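Local coordinates for amino acid ABC superfamily ATP binding cassette transporter, binding protein (Streptococcus pneumoniae, PDB 4H5G) that binds L-arginine between its two lobes and probably delivers it to an amino acid ABC transporter in the bacterial membrane, at residues S3-I8 / D210-V214; K13-S19 / K55-M61; E26-L30 / A235-V241; F63-L67 / A78-I82; L70-A75 / V202-K206. One frame throughout, in Å; residues are numbered along the deposited sequence.

Contact 1: S3-I8 / D210-V214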
# COMPACT_ATOMS: atom_id res chain seq x y z
N SER A 3 -8.33 -9.59 25.51
CA SER A 3 -9.25 -8.62 24.93
C SER A 3 -8.52 -7.49 24.22
O SER A 3 -8.04 -6.55 24.87
CB SER A 3 -10.17 -8.05 26.01
OG SER A 3 -10.99 -7.02 25.47
N ALA A 4 -8.43 -7.57 22.90
CA ALA A 4 -7.75 -6.55 22.12
C ALA A 4 -8.40 -5.18 22.32
O ALA A 4 -7.70 -4.19 22.55
CB ALA A 4 -7.71 -6.93 20.64
N VAL A 5 -9.73 -5.10 22.25
CA VAL A 5 -10.39 -3.80 22.39
C VAL A 5 -10.12 -3.16 23.77
O VAL A 5 -9.75 -1.99 23.84
CB VAL A 5 -11.91 -3.86 22.06
CG1 VAL A 5 -12.62 -2.57 22.49
CG2 VAL A 5 -12.13 -4.11 20.56
N GLU A 6 -10.28 -3.93 24.84
CA GLU A 6 -10.03 -3.39 26.18
C GLU A 6 -8.56 -2.99 26.37
O GLU A 6 -8.26 -2.00 27.05
CB GLU A 6 -10.42 -4.41 27.27
CG GLU A 6 -11.89 -4.77 27.29
CD GLU A 6 -12.68 -4.05 28.39
OE1 GLU A 6 -12.16 -3.05 28.94
OE2 GLU A 6 -13.80 -4.50 28.70
N ALA A 7 -7.66 -3.77 25.78
CA ALA A 7 -6.22 -3.50 25.92
C ALA A 7 -5.87 -2.20 25.20
O ALA A 7 -5.08 -1.39 25.70
CB ALA A 7 -5.39 -4.65 25.37
N ILE A 8 -6.46 -2.00 24.03
CA ILE A 8 -6.26 -0.76 23.27
C ILE A 8 -6.81 0.44 24.05
O ILE A 8 -6.16 1.49 24.18
CB ILE A 8 -6.87 -0.86 21.84
CG1 ILE A 8 -5.95 -1.71 20.95
CG2 ILE A 8 -7.07 0.54 21.24
CD1 ILE A 8 -6.64 -2.32 19.73
N ASP A 210 -12.84 -9.38 18.21
CA ASP A 210 -13.48 -8.20 18.77
C ASP A 210 -12.99 -6.92 18.07
O ASP A 210 -13.79 -6.06 17.67
CB ASP A 210 -13.28 -8.11 20.29
CG ASP A 210 -11.81 -8.04 20.70
OD1 ASP A 210 -10.95 -8.66 20.01
OD2 ASP A 210 -11.51 -7.38 21.71
N LEU A 211 -11.68 -6.80 17.88
CA LEU A 211 -11.13 -5.64 17.18
C LEU A 211 -11.50 -5.67 15.70
O LEU A 211 -11.83 -4.64 15.11
CB LEU A 211 -9.61 -5.57 17.38
CG LEU A 211 -8.86 -4.44 16.67
CD1 LEU A 211 -9.39 -3.07 17.11
CD2 LEU A 211 -7.35 -4.54 16.94
N LYS A 212 -11.48 -6.85 15.10
CA LYS A 212 -11.87 -6.98 13.68
C LYS A 212 -13.29 -6.45 13.44
O LYS A 212 -13.55 -5.79 12.42
CB LYS A 212 -11.74 -8.43 13.19
CG LYS A 212 -12.22 -8.64 11.72
CD LYS A 212 -11.88 -10.04 11.18
CE LYS A 212 -12.94 -10.52 10.16
NZ LYS A 212 -13.04 -9.66 8.93
N GLU A 213 -14.20 -6.73 14.37
CA GLU A 213 -15.59 -6.25 14.24
C GLU A 213 -15.65 -4.74 14.18
O GLU A 213 -16.43 -4.16 13.41
CB GLU A 213 -16.47 -6.76 15.40
CG GLU A 213 -16.77 -8.26 15.35
CD GLU A 213 -17.87 -8.68 16.28
OE1 GLU A 213 -18.51 -7.79 16.91
OE2 GLU A 213 -18.11 -9.91 16.38
N VAL A 214 -14.84 -4.09 15.01
CA VAL A 214 -14.83 -2.62 15.04
C VAL A 214 -14.22 -2.09 13.75
O VAL A 214 -14.74 -1.16 13.13
CB VAL A 214 -14.02 -2.08 16.24
CG1 VAL A 214 -14.01 -0.55 16.23
CG2 VAL A 214 -14.61 -2.60 17.54
O HOH W 1 -13.12 -7.32 23.71
O HOH W 2 -9.16 -10.02 21.41

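Contact 2: K13-S19 / K55-M61. With ARG (arginine), chain L.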
# COMPACT_ATOMS: atom_id res chain seq x y z
N LYS A 13 -4.19 4.22 23.12
CA LYS A 13 -3.74 4.46 21.75
C LYS A 13 -3.89 3.24 20.85
O LYS A 13 -3.83 2.11 21.31
CB LYS A 13 -2.28 4.91 21.74
CG LYS A 13 -1.32 3.86 22.26
CD LYS A 13 0.14 4.33 22.15
CE LYS A 13 1.07 3.43 22.94
NZ LYS A 13 0.86 1.98 22.62
N LEU A 14 -4.09 3.50 19.56
CA LEU A 14 -4.14 2.44 18.55
C LEU A 14 -2.86 2.54 17.72
O LEU A 14 -2.63 3.55 17.06
CB LEU A 14 -5.35 2.66 17.64
CG LEU A 14 -5.49 1.70 16.47
CD1 LEU A 14 -5.93 0.30 16.94
CD2 LEU A 14 -6.49 2.26 15.44
N VAL A 15 -2.01 1.52 17.77
CA VAL A 15 -0.72 1.60 17.08
C VAL A 15 -0.86 0.91 15.73
O VAL A 15 -1.25 -0.24 15.66
CB VAL A 15 0.40 0.94 17.91
CG1 VAL A 15 1.73 1.02 17.16
CG2 VAL A 15 0.50 1.60 19.29
N VAL A 16 -0.55 1.63 14.66
CA VAL A 16 -0.74 1.11 13.31
C VAL A 16 0.59 1.12 12.57
O VAL A 16 1.20 2.17 12.41
CB VAL A 16 -1.76 1.99 12.53
CG1 VAL A 16 -1.86 1.54 11.07
CG2 VAL A 16 -3.13 1.99 13.21
N ALA A 17 1.04 -0.06 12.13
CA ALA A 17 2.28 -0.19 11.37
C ALA A 17 2.01 0.14 9.91
O ALA A 17 1.04 -0.33 9.32
CB ALA A 17 2.84 -1.59 11.50
N THR A 18 2.87 0.96 9.31
CA THR A 18 2.70 1.32 7.90
C THR A 18 4.05 1.62 7.25
O THR A 18 5.06 1.73 7.93
CB THR A 18 1.74 2.52 7.70
OG1 THR A 18 1.27 2.53 6.35
CG2 THR A 18 2.45 3.86 7.97
N SER A 19 4.04 1.79 5.93
CA SER A 19 5.24 2.12 5.17
C SER A 19 4.92 3.32 4.30
O SER A 19 4.33 3.18 3.23
CB SER A 19 5.67 0.92 4.31
OG SER A 19 6.68 1.26 3.37
N LYS A 55 -6.12 7.59 20.86
CA LYS A 55 -5.20 8.30 19.96
C LYS A 55 -4.67 7.36 18.89
O LYS A 55 -4.50 6.16 19.13
CB LYS A 55 -4.03 8.89 20.75
CG LYS A 55 -4.42 9.93 21.78
CD LYS A 55 -3.21 10.77 22.20
CE LYS A 55 -2.31 10.01 23.16
NZ LYS A 55 -1.07 10.79 23.48
N LEU A 56 -4.39 7.89 17.71
CA LEU A 56 -3.75 7.10 16.66
C LEU A 56 -2.24 7.28 16.76
O LEU A 56 -1.76 8.41 16.84
CB LEU A 56 -4.20 7.59 15.29
CG LEU A 56 -3.51 6.93 14.09
CD1 LEU A 56 -3.80 5.43 14.03
CD2 LEU A 56 -3.92 7.62 12.79
N GLU A 57 -1.49 6.18 16.76
CA GLU A 57 -0.03 6.27 16.72
C GLU A 57 0.44 5.53 15.48
O GLU A 57 0.22 4.34 15.33
CB GLU A 57 0.57 5.65 17.98
CG GLU A 57 2.08 5.62 18.00
CD GLU A 57 2.63 5.21 19.36
OE1 GLU A 57 2.62 6.05 20.28
OE2 GLU A 57 3.04 4.05 19.51
N ILE A 58 1.08 6.25 14.57
CA ILE A 58 1.57 5.64 13.33
C ILE A 58 3.01 5.21 13.51
O ILE A 58 3.86 5.99 13.94
CB ILE A 58 1.49 6.63 12.15
CG1 ILE A 58 0.04 6.99 11.84
CG2 ILE A 58 2.14 6.03 10.90
CD1 ILE A 58 -0.79 5.84 11.33
N LEU A 59 3.29 3.94 13.22
CA LEU A 59 4.64 3.40 13.34
C LEU A 59 5.16 3.16 11.93
O LEU A 59 4.68 2.26 11.25
CB LEU A 59 4.59 2.09 14.13
CG LEU A 59 5.90 1.35 14.38
CD1 LEU A 59 6.88 2.20 15.19
CD2 LEU A 59 5.60 0.02 15.09
N SER A 60 6.11 3.98 11.49
CA SER A 60 6.61 3.90 10.11
C SER A 60 7.83 2.98 9.98
O SER A 60 8.75 3.02 10.81
CB SER A 60 6.99 5.30 9.60
OG SER A 60 5.84 6.10 9.45
N MET A 61 7.85 2.18 8.92
CA MET A 61 8.98 1.29 8.65
C MET A 61 8.95 0.92 7.18
O MET A 61 8.10 1.39 6.44
CB MET A 61 8.83 0.04 9.50
CG MET A 61 7.59 -0.75 9.12
SD MET A 61 7.20 -1.93 10.43
CE MET A 61 6.58 -0.82 11.69
N ARG L . -0.38 -4.21 -2.32
CA ARG L . 0.98 -4.77 -2.31
C ARG L . 1.13 -5.83 -1.24
O ARG L . 0.34 -5.92 -0.29
CB ARG L . 2.03 -3.66 -2.10
CG ARG L . 1.76 -2.75 -0.90
CD ARG L . 2.96 -1.82 -0.63
NE ARG L . 2.64 -0.83 0.41
CZ ARG L . 3.47 0.14 0.81
NH1 ARG L . 3.08 1.00 1.75
NH2 ARG L . 4.68 0.24 0.28
OXT ARG L . 2.07 -6.63 -1.30

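Contact 3: E26-L30 / A235-V241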
# COMPACT_ATOMS: atom_id res chain seq x y z
N GLU A 26 -0.30 5.99 1.75
CA GLU A 26 0.44 6.62 2.85
C GLU A 26 1.75 7.20 2.33
O GLU A 26 2.44 6.58 1.51
CB GLU A 26 0.73 5.64 3.99
CG GLU A 26 1.35 4.32 3.55
CD GLU A 26 0.29 3.27 3.25
OE1 GLU A 26 -0.77 3.32 3.91
OE2 GLU A 26 0.51 2.42 2.37
N PHE A 27 2.10 8.39 2.82
CA PHE A 27 3.30 9.08 2.37
C PHE A 27 3.62 10.23 3.30
O PHE A 27 2.86 10.50 4.23
CB PHE A 27 3.17 9.57 0.92
CG PHE A 27 2.01 10.51 0.67
CD1 PHE A 27 0.71 10.04 0.61
CD2 PHE A 27 2.22 11.87 0.44
CE1 PHE A 27 -0.36 10.89 0.35
CE2 PHE A 27 1.15 12.73 0.17
CZ PHE A 27 -0.14 12.24 0.13
N GLN A 28 4.74 10.89 3.06
CA GLN A 28 5.15 12.01 3.89
C GLN A 28 4.80 13.31 3.22
O GLN A 28 5.05 13.49 2.03
CB GLN A 28 6.66 11.97 4.11
CG GLN A 28 7.14 10.63 4.61
CD GLN A 28 7.59 10.67 6.04
OE1 GLN A 28 6.86 11.13 6.92
NE2 GLN A 28 8.81 10.20 6.29
N SER A 29 4.25 14.24 4.00
CA SER A 29 3.89 15.55 3.48
C SER A 29 4.14 16.63 4.53
O SER A 29 4.01 16.39 5.73
CB SER A 29 2.42 15.56 3.05
OG SER A 29 2.11 16.74 2.33
N LEU A 30 4.52 17.81 4.05
CA LEU A 30 4.74 18.98 4.90
C LEU A 30 3.39 19.54 5.32
O LEU A 30 2.72 20.21 4.54
CB LEU A 30 5.52 20.04 4.12
CG LEU A 30 6.95 20.44 4.48
CD1 LEU A 30 6.99 21.87 5.01
CD2 LEU A 30 7.59 19.47 5.48
N ALA A 235 -5.99 13.01 -0.93
CA ALA A 235 -4.55 12.74 -0.78
C ALA A 235 -3.80 13.14 -2.03
O ALA A 235 -2.66 13.63 -1.96
CB ALA A 235 -4.33 11.25 -0.46
N ALA A 236 -4.45 12.97 -3.18
CA ALA A 236 -3.84 13.30 -4.47
C ALA A 236 -3.49 14.78 -4.63
O ALA A 236 -2.67 15.13 -5.47
CB ALA A 236 -4.72 12.83 -5.61
N SER A 237 -4.10 15.64 -3.81
CA SER A 237 -3.86 17.08 -3.92
C SER A 237 -2.75 17.55 -2.98
O SER A 237 -2.43 18.73 -2.95
CB SER A 237 -5.15 17.86 -3.66
OG SER A 237 -5.40 18.01 -2.28
N LEU A 238 -2.18 16.63 -2.21
CA LEU A 238 -1.07 16.95 -1.32
C LEU A 238 0.28 16.76 -2.00
O LEU A 238 0.44 15.89 -2.86
CB LEU A 238 -1.12 16.08 -0.07
CG LEU A 238 -2.38 16.15 0.79
CD1 LEU A 238 -2.16 15.38 2.09
CD2 LEU A 238 -2.79 17.59 1.05
N THR A 239 1.26 17.57 -1.60
CA THR A 239 2.63 17.42 -2.10
C THR A 239 3.39 16.47 -1.18
O THR A 239 3.26 16.55 0.04
CB THR A 239 3.35 18.78 -2.12
OG1 THR A 239 2.64 19.67 -2.98
CG2 THR A 239 4.78 18.63 -2.60
N GLU A 240 4.20 15.59 -1.76
CA GLU A 240 5.01 14.62 -1.01
C GLU A 240 6.43 15.15 -0.80
O GLU A 240 6.96 15.85 -1.65
CB GLU A 240 5.06 13.27 -1.75
CG GLU A 240 5.80 12.16 -0.99
CD GLU A 240 5.75 10.80 -1.70
OE1 GLU A 240 5.07 10.69 -2.74
OE2 GLU A 240 6.38 9.84 -1.20
N VAL A 241 7.05 14.76 0.31
CA VAL A 241 8.43 15.14 0.59
C VAL A 241 9.39 14.37 -0.31
O VAL A 241 9.41 13.14 -0.31
CB VAL A 241 8.77 14.86 2.06
CG1 VAL A 241 10.26 15.04 2.31
CG2 VAL A 241 7.94 15.77 2.97
O HOH W 3 6.94 9.51 1.35
O HOH W 4 5.30 18.25 1.26

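Contact 4: F63-L67 / A78-I82. With ARG (arginine), chain L.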
# COMPACT_ATOMS: atom_id res chain seq x y z
N PHE A 63 8.16 -1.55 4.01
CA PHE A 63 7.02 -2.44 3.83
C PHE A 63 7.31 -3.87 4.26
O PHE A 63 6.47 -4.50 4.90
CB PHE A 63 6.48 -2.44 2.40
CG PHE A 63 5.24 -3.29 2.26
CD1 PHE A 63 4.00 -2.80 2.63
CD2 PHE A 63 5.34 -4.61 1.84
CE1 PHE A 63 2.87 -3.60 2.52
CE2 PHE A 63 4.21 -5.42 1.75
CZ PHE A 63 2.98 -4.91 2.09
N ASP A 64 8.49 -4.38 3.91
CA ASP A 64 8.81 -5.78 4.16
C ASP A 64 8.91 -6.16 5.64
O ASP A 64 9.06 -7.35 5.97
CB ASP A 64 10.05 -6.26 3.38
CG ASP A 64 11.31 -5.50 3.72
OD1 ASP A 64 11.28 -4.62 4.61
OD2 ASP A 64 12.35 -5.78 3.10
N ASN A 65 8.80 -5.17 6.52
CA ASN A 65 8.75 -5.47 7.96
C ASN A 65 7.42 -5.12 8.62
O ASN A 65 7.26 -5.31 9.83
CB ASN A 65 9.91 -4.77 8.70
CG ASN A 65 10.64 -5.72 9.65
OD1 ASN A 65 10.31 -6.91 9.73
ND2 ASN A 65 11.64 -5.20 10.34
N VAL A 66 6.46 -4.63 7.83
CA VAL A 66 5.17 -4.21 8.38
C VAL A 66 4.41 -5.39 8.99
O VAL A 66 3.98 -5.34 10.16
CB VAL A 66 4.33 -3.47 7.32
CG1 VAL A 66 2.86 -3.40 7.74
CG2 VAL A 66 4.87 -2.06 7.05
N LEU A 67 4.24 -6.47 8.23
CA LEU A 67 3.52 -7.63 8.77
C LEU A 67 4.26 -8.30 9.93
O LEU A 67 3.65 -8.74 10.91
CB LEU A 67 3.20 -8.62 7.65
CG LEU A 67 2.13 -8.08 6.69
CD1 LEU A 67 1.99 -9.03 5.50
CD2 LEU A 67 0.79 -7.91 7.40
N ALA A 78 -1.91 -3.52 11.03
CA ALA A 78 -1.04 -3.07 9.93
C ALA A 78 -1.94 -2.55 8.82
O ALA A 78 -2.88 -3.22 8.41
CB ALA A 78 -0.16 -4.20 9.44
N VAL A 79 -1.66 -1.33 8.36
CA VAL A 79 -2.45 -0.71 7.28
C VAL A 79 -1.45 -0.09 6.34
O VAL A 79 -0.80 0.91 6.68
CB VAL A 79 -3.41 0.36 7.82
CG1 VAL A 79 -4.30 0.89 6.69
CG2 VAL A 79 -4.30 -0.19 8.95
N ALA A 80 -1.29 -0.68 5.16
CA ALA A 80 -0.24 -0.23 4.25
C ALA A 80 -0.52 -0.66 2.82
O ALA A 80 0.36 -1.18 2.14
CB ALA A 80 1.12 -0.77 4.70
N GLY A 81 -1.77 -0.47 2.39
CA GLY A 81 -2.17 -0.92 1.05
C GLY A 81 -1.90 -2.41 0.91
O GLY A 81 -1.40 -2.88 -0.12
N ILE A 82 -2.25 -3.15 1.95
CA ILE A 82 -1.86 -4.56 2.03
C ILE A 82 -2.87 -5.47 1.35
O ILE A 82 -4.03 -5.53 1.77
CB ILE A 82 -1.75 -5.00 3.50
CG1 ILE A 82 -0.70 -4.14 4.23
CG2 ILE A 82 -1.43 -6.49 3.60
CD1 ILE A 82 -0.66 -4.38 5.75
N ARG L . -0.38 -4.21 -2.32
CA ARG L . 0.98 -4.77 -2.31
C ARG L . 1.13 -5.83 -1.24
O ARG L . 0.34 -5.92 -0.29
CB ARG L . 2.03 -3.66 -2.10
CG ARG L . 1.76 -2.75 -0.90
CD ARG L . 2.96 -1.82 -0.63
NE ARG L . 2.64 -0.83 0.41
CZ ARG L . 3.47 0.14 0.81
NH1 ARG L . 3.08 1.00 1.75
NH2 ARG L . 4.68 0.24 0.28
OXT ARG L . 2.07 -6.63 -1.30

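Contact 5: L70-A75 / V202-K206. With ACT (acetate ion), chain G.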
# COMPACT_ATOMS: atom_id res chain seq x y z
N LEU A 70 3.63 -6.40 13.12
CA LEU A 70 2.29 -6.71 13.64
C LEU A 70 2.34 -8.05 14.33
O LEU A 70 1.88 -8.21 15.46
CB LEU A 70 1.27 -6.75 12.49
CG LEU A 70 -0.13 -7.30 12.82
CD1 LEU A 70 -0.91 -6.40 13.81
CD2 LEU A 70 -0.94 -7.49 11.52
N GLN A 71 2.93 -9.03 13.66
CA GLN A 71 2.99 -10.40 14.18
C GLN A 71 3.67 -10.48 15.55
O GLN A 71 3.25 -11.23 16.44
CB GLN A 71 3.73 -11.30 13.18
CG GLN A 71 3.73 -12.79 13.52
CD GLN A 71 4.49 -13.62 12.49
OE1 GLN A 71 4.47 -14.86 12.53
NE2 GLN A 71 5.15 -12.95 11.55
N THR A 72 4.73 -9.69 15.73
CA THR A 72 5.51 -9.78 16.98
C THR A 72 5.07 -8.81 18.07
O THR A 72 5.72 -8.71 19.11
CB THR A 72 7.02 -9.62 16.71
OG1 THR A 72 7.27 -8.30 16.22
CG2 THR A 72 7.50 -10.64 15.68
N GLY A 73 4.00 -8.07 17.81
CA GLY A 73 3.37 -7.24 18.84
C GLY A 73 3.80 -5.79 18.92
O GLY A 73 3.51 -5.11 19.92
N LYS A 74 4.48 -5.30 17.89
CA LYS A 74 4.94 -3.90 17.86
C LYS A 74 3.82 -2.95 17.45
O LYS A 74 3.94 -1.74 17.61
CB LYS A 74 6.11 -3.74 16.87
CG LYS A 74 7.27 -4.70 17.07
CD LYS A 74 8.02 -4.44 18.37
CE LYS A 74 9.06 -5.53 18.62
NZ LYS A 74 8.41 -6.86 18.82
N ALA A 75 2.75 -3.51 16.89
CA ALA A 75 1.57 -2.73 16.51
C ALA A 75 0.30 -3.54 16.69
O ALA A 75 0.36 -4.77 16.74
CB ALA A 75 1.70 -2.23 15.05
N VAL A 202 -7.12 -4.34 6.16
CA VAL A 202 -6.35 -4.07 7.37
C VAL A 202 -5.96 -5.43 7.94
O VAL A 202 -6.82 -6.30 8.07
CB VAL A 202 -7.23 -3.33 8.40
CG1 VAL A 202 -6.50 -3.21 9.75
CG2 VAL A 202 -7.65 -1.94 7.86
N ALA A 203 -4.68 -5.61 8.27
CA ALA A 203 -4.22 -6.88 8.87
C ALA A 203 -4.26 -6.81 10.40
O ALA A 203 -3.95 -5.78 11.00
CB ALA A 203 -2.79 -7.20 8.39
N LEU A 204 -4.66 -7.93 11.01
CA LEU A 204 -4.65 -8.09 12.48
C LEU A 204 -4.00 -9.41 12.83
O LEU A 204 -3.97 -10.32 12.01
CB LEU A 204 -6.08 -8.13 13.03
CG LEU A 204 -7.06 -7.05 12.60
CD1 LEU A 204 -7.84 -7.48 11.33
CD2 LEU A 204 -8.03 -6.71 13.75
N ARG A 205 -3.53 -9.55 14.07
CA ARG A 205 -3.10 -10.88 14.51
C ARG A 205 -4.32 -11.79 14.60
O ARG A 205 -5.45 -11.32 14.78
CB ARG A 205 -2.35 -10.81 15.86
CG ARG A 205 -0.95 -10.17 15.75
CD ARG A 205 -0.21 -10.23 17.09
NE ARG A 205 -0.92 -9.48 18.13
CZ ARG A 205 -0.85 -8.16 18.30
NH1 ARG A 205 -0.06 -7.44 17.51
NH2 ARG A 205 -1.54 -7.58 19.27
N LYS A 206 -4.11 -13.09 14.47
CA LYS A 206 -5.24 -14.03 14.55
C LYS A 206 -5.92 -13.99 15.91
O LYS A 206 -5.32 -13.54 16.88
CB LYS A 206 -4.78 -15.45 14.19
CG LYS A 206 -4.43 -15.58 12.72
CD LYS A 206 -4.69 -16.98 12.20
CE LYS A 206 -4.55 -17.04 10.69
NZ LYS A 206 -5.81 -16.65 9.99
C ACT G . -2.57 -10.53 20.73
O ACT G . -2.53 -11.32 19.75
OXT ACT G . -3.59 -9.80 20.80
CH3 ACT G . -1.48 -10.47 21.75
O HOH W 5 -0.78 -4.95 20.02

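Contact 1: S3-I8 / D210-V214
Asp210 reaches across to the first turn of helix 4-11, where its OD2 accepts a hydrogen bond from Val5 N at 2.9 Å. The bond is nearly straight at the hydrogen (172°), yet the donor approaches from above the carboxylate plane. With CG held between its own backbone N and carbonyl carbon (chi1 60°), Asp210 brings its acid group up to a helix N-terminus, which would probably favour the negative charge. Ser3 is the N-cap of that helix, its OG accepting from Glu6 N at 3.2 Å. A water bridges Ser3 OG and Asp210 OD2, donating to the carboxylate oxygen at 2.6 Å, and a second water takes the hydrogen of Ala4 N.

Apolar packing fills the rest. Ala4 CB lies 4.0 Å from Leu211 CB, and Val5 CG2, running past Asp210 in the opposite sense, meets Val214 CG2 at 4.2 Å. Leu211 lies roughly perpendicular to Ile8, with Ile8 CD1 3.6 Å from Leu211 CD2.

The two helical segments stand 78° apart. Leu52 of helix 40-52 packs against Val5, Leu211 and Val214, while Leu211 also rests on Leu204 of strand 203-205.

Contact 2: K13-S19 / K55-M61
Lys55 O takes the hydrogen of Leu14 N in the shortest bond of this strand pair, 2.7 Å, nearly along the C=O axis, and Lys13 CA lies 3.2 Å from the same oxygen in a CA-H...O contact. Alternate residues continue the ladder: Leu14 O accepts from Glu57 N, Val16 bonds to Glu57 O and Leu59 N, and Thr18 to Leu59 O and Met61 N. Strands 13-18 and 55-60 thus run parallel, joined through helix 40-52 in a beta-alpha-beta connection that also carries the hairpin 27-38. Strand 13-18 is the middle of this three-stranded sheet in the type II periplasmic binding protein fold, with strand 77-78 beyond it.

On the face of Lys13, Val15 and Ala17, the extended Glu57 chain lies beside Val15, its OE2 3.5 Å from Val15 CG2. Lys13 CD comes within 3.6 Å of Glu57 OE1, but the charged ends form no salt bridge. Met61, bent at chi3 (72°), turns CE back to 3.8 Å from Ala17 CB. The reverse face, covered by helix 40-52, pairs Leu56 CD1 with Val16 CG2 at 3.6 Å and Ile58 CG2 with Thr18 CG2 at 3.7 Å. Ser19 O accepts from NH1 of the bound arginine at 2.9 Å.

Contact 3: E26-L30 / A235-V241
Ser29 OG donates to Thr239 O in a short bond of 2.6 Å, lying in the carbonyl plane. The hydroxyl is aimed there by its first torsion, which sets OG trans to the backbone N (chi1 -170°). Thr239 O has a second donor, a water that also accepts from Leu30 N at 2.9 Å, so one carbonyl satisfies the serine side chain directly and the next backbone amide through solvent. Farther along, Val241 N gives its hydrogen to Gln28 O at 2.9 Å. That donor stands 39° above the carbonyl plane, and Glu240 CA, 3.2 Å from the same Gln28 O, adds a CA-H...O contact. Gln28 N is met by another water; its link to Glu240 OE2 rests on one of two modelled conformers and remains doubtful.

The chain end here lies along the outer edge of strand 27-31, whose other edge pairs with strand 34-38 in a beta hairpin. A type I turn, Ala235 to Leu238, leads out of helix 227-235 into this tail, closed by Leu238 N bonding to Ala235 O at 3.0 Å. Leu238 O accepts from Lys181 NZ, and Ser237 OG is hydrogen-bonded to Lys234 O.

The Phe27 ring packs against the turn. Leu238 CB meets the ring edge in its plane, 4.0 Å from Phe27 CZ. Ala235 CB comes within 4.1 Å of Phe27 CE1. One residue before Phe27, Glu26 OE2 accepts from NH1 of the bound arginine.

Contact 4: F63-L67 / A78-I82
Val66 CG1 presses against Ala78 CB at 3.6 Å, the tightest apolar touch between the start of helix 66-71 and the loop that follows strand 77-78. In this type II binding-protein fold the two segments form part of the wall of the amino acid pocket, and no hydrogen bond joins them directly. Set trans to its backbone N (chi1 164°), Val66 CG1 also reaches Ile82 CD1 at 4.2 Å. Beside it, the Phe63 ring turns an edge to Ile82 CG1, while Phe63 CE1 lies 4.0 Å from Ala80 CB. All five of these residues are buried.

Toward the outside the fit slackens. Leu67, partly exposed and near a glycerol probably taken up from the crystallisation liquor, runs antiparallel alongside the Ile82 side chain; its CD2 comes no closer than 4.2 Å to Ile82 CD1 and 4.3 Å to Ala78 CB.

At the pocket end the ligand takes over. CD of the bound arginine lies over one face of the Phe63 ring, 3.5 Å above the plane and offset toward the rim. Backbone carbonyls of the loop receive its polar groups: Ala80 O accepts from NE, with a weak second bond from NH1. Gly81, at a positive phi, follows, and Gly81 O accepts from the arginine N at 2.8 Å.

Contact 5: L70-A75 / V202-K206
The Arg205 guanidinium is gripped at its edges, with Leu70 O, Ala75 O and an acetate ion all near its plane, while Gly73 CA approaches obliquely. Leu70 O belongs to the last turn of helix 66-71, which closes in a Schellman motif at Gly73, and Ala75 O to the loop just beyond. Gly73 has positive phi (94°), and Gly73 N bonds back to Leu70 O at 3.2 Å. That oxygen therefore serves two donors, since Arg205 NH1 reaches it at 2.9 Å in the carbonyl plane. The second hydrogen of NH1 goes to Ala75 O at 2.8 Å, less straight at 144°. Two bonds from a single nitrogen help fix the rotation of the group, and a positive charge at a helix C-terminus is probably favourable there.

The bend at chi3 (-61°) carries the guanidinium over the helix end, while Arg205 CD stays within 3.3 Å of Leu70 O. Arg205 NE donates to O of the acetate, probably a crystallisation component, at 2.9 Å; the bond from NH2 to the other acetate oxygen is weak. A water accepts from Arg205 NH2 at 2.8 Å.

On the buried side, Leu70 crosses Arg205 and leans on strand 203-205, which pairs with strand 92-94. Phe92 of that partner strand also touches Leu70. Leu70 CD2 lies 3.5 Å from Ala203 O and 3.6 Å from Ala203 CB.

How the contacts relate
Contacts 2, 4 and 5 cluster with centres 10 to 11 Å apart around the three-stranded parallel sheet and helix 66-71, which contacts 4 and 5 share. Ala17 O and Thr18 OG1 of contact 2 meet Val79 of contact 4, whose Ala78 O probably bonds to Ala203 N of contact 5. Contact 1 continues outward, touching contacts 2 and 5; contact 3 lies about 30 Å from it, centre to centre. The first segments, and both of contacts 2 and 4, fall before residue 83, whereas 202-206, 210-214 and 235-241 follow the five-stranded sheet. The chain thus returns to complete this lobe, and contacts 2, 3 and 4 each supply arginine-binding groups.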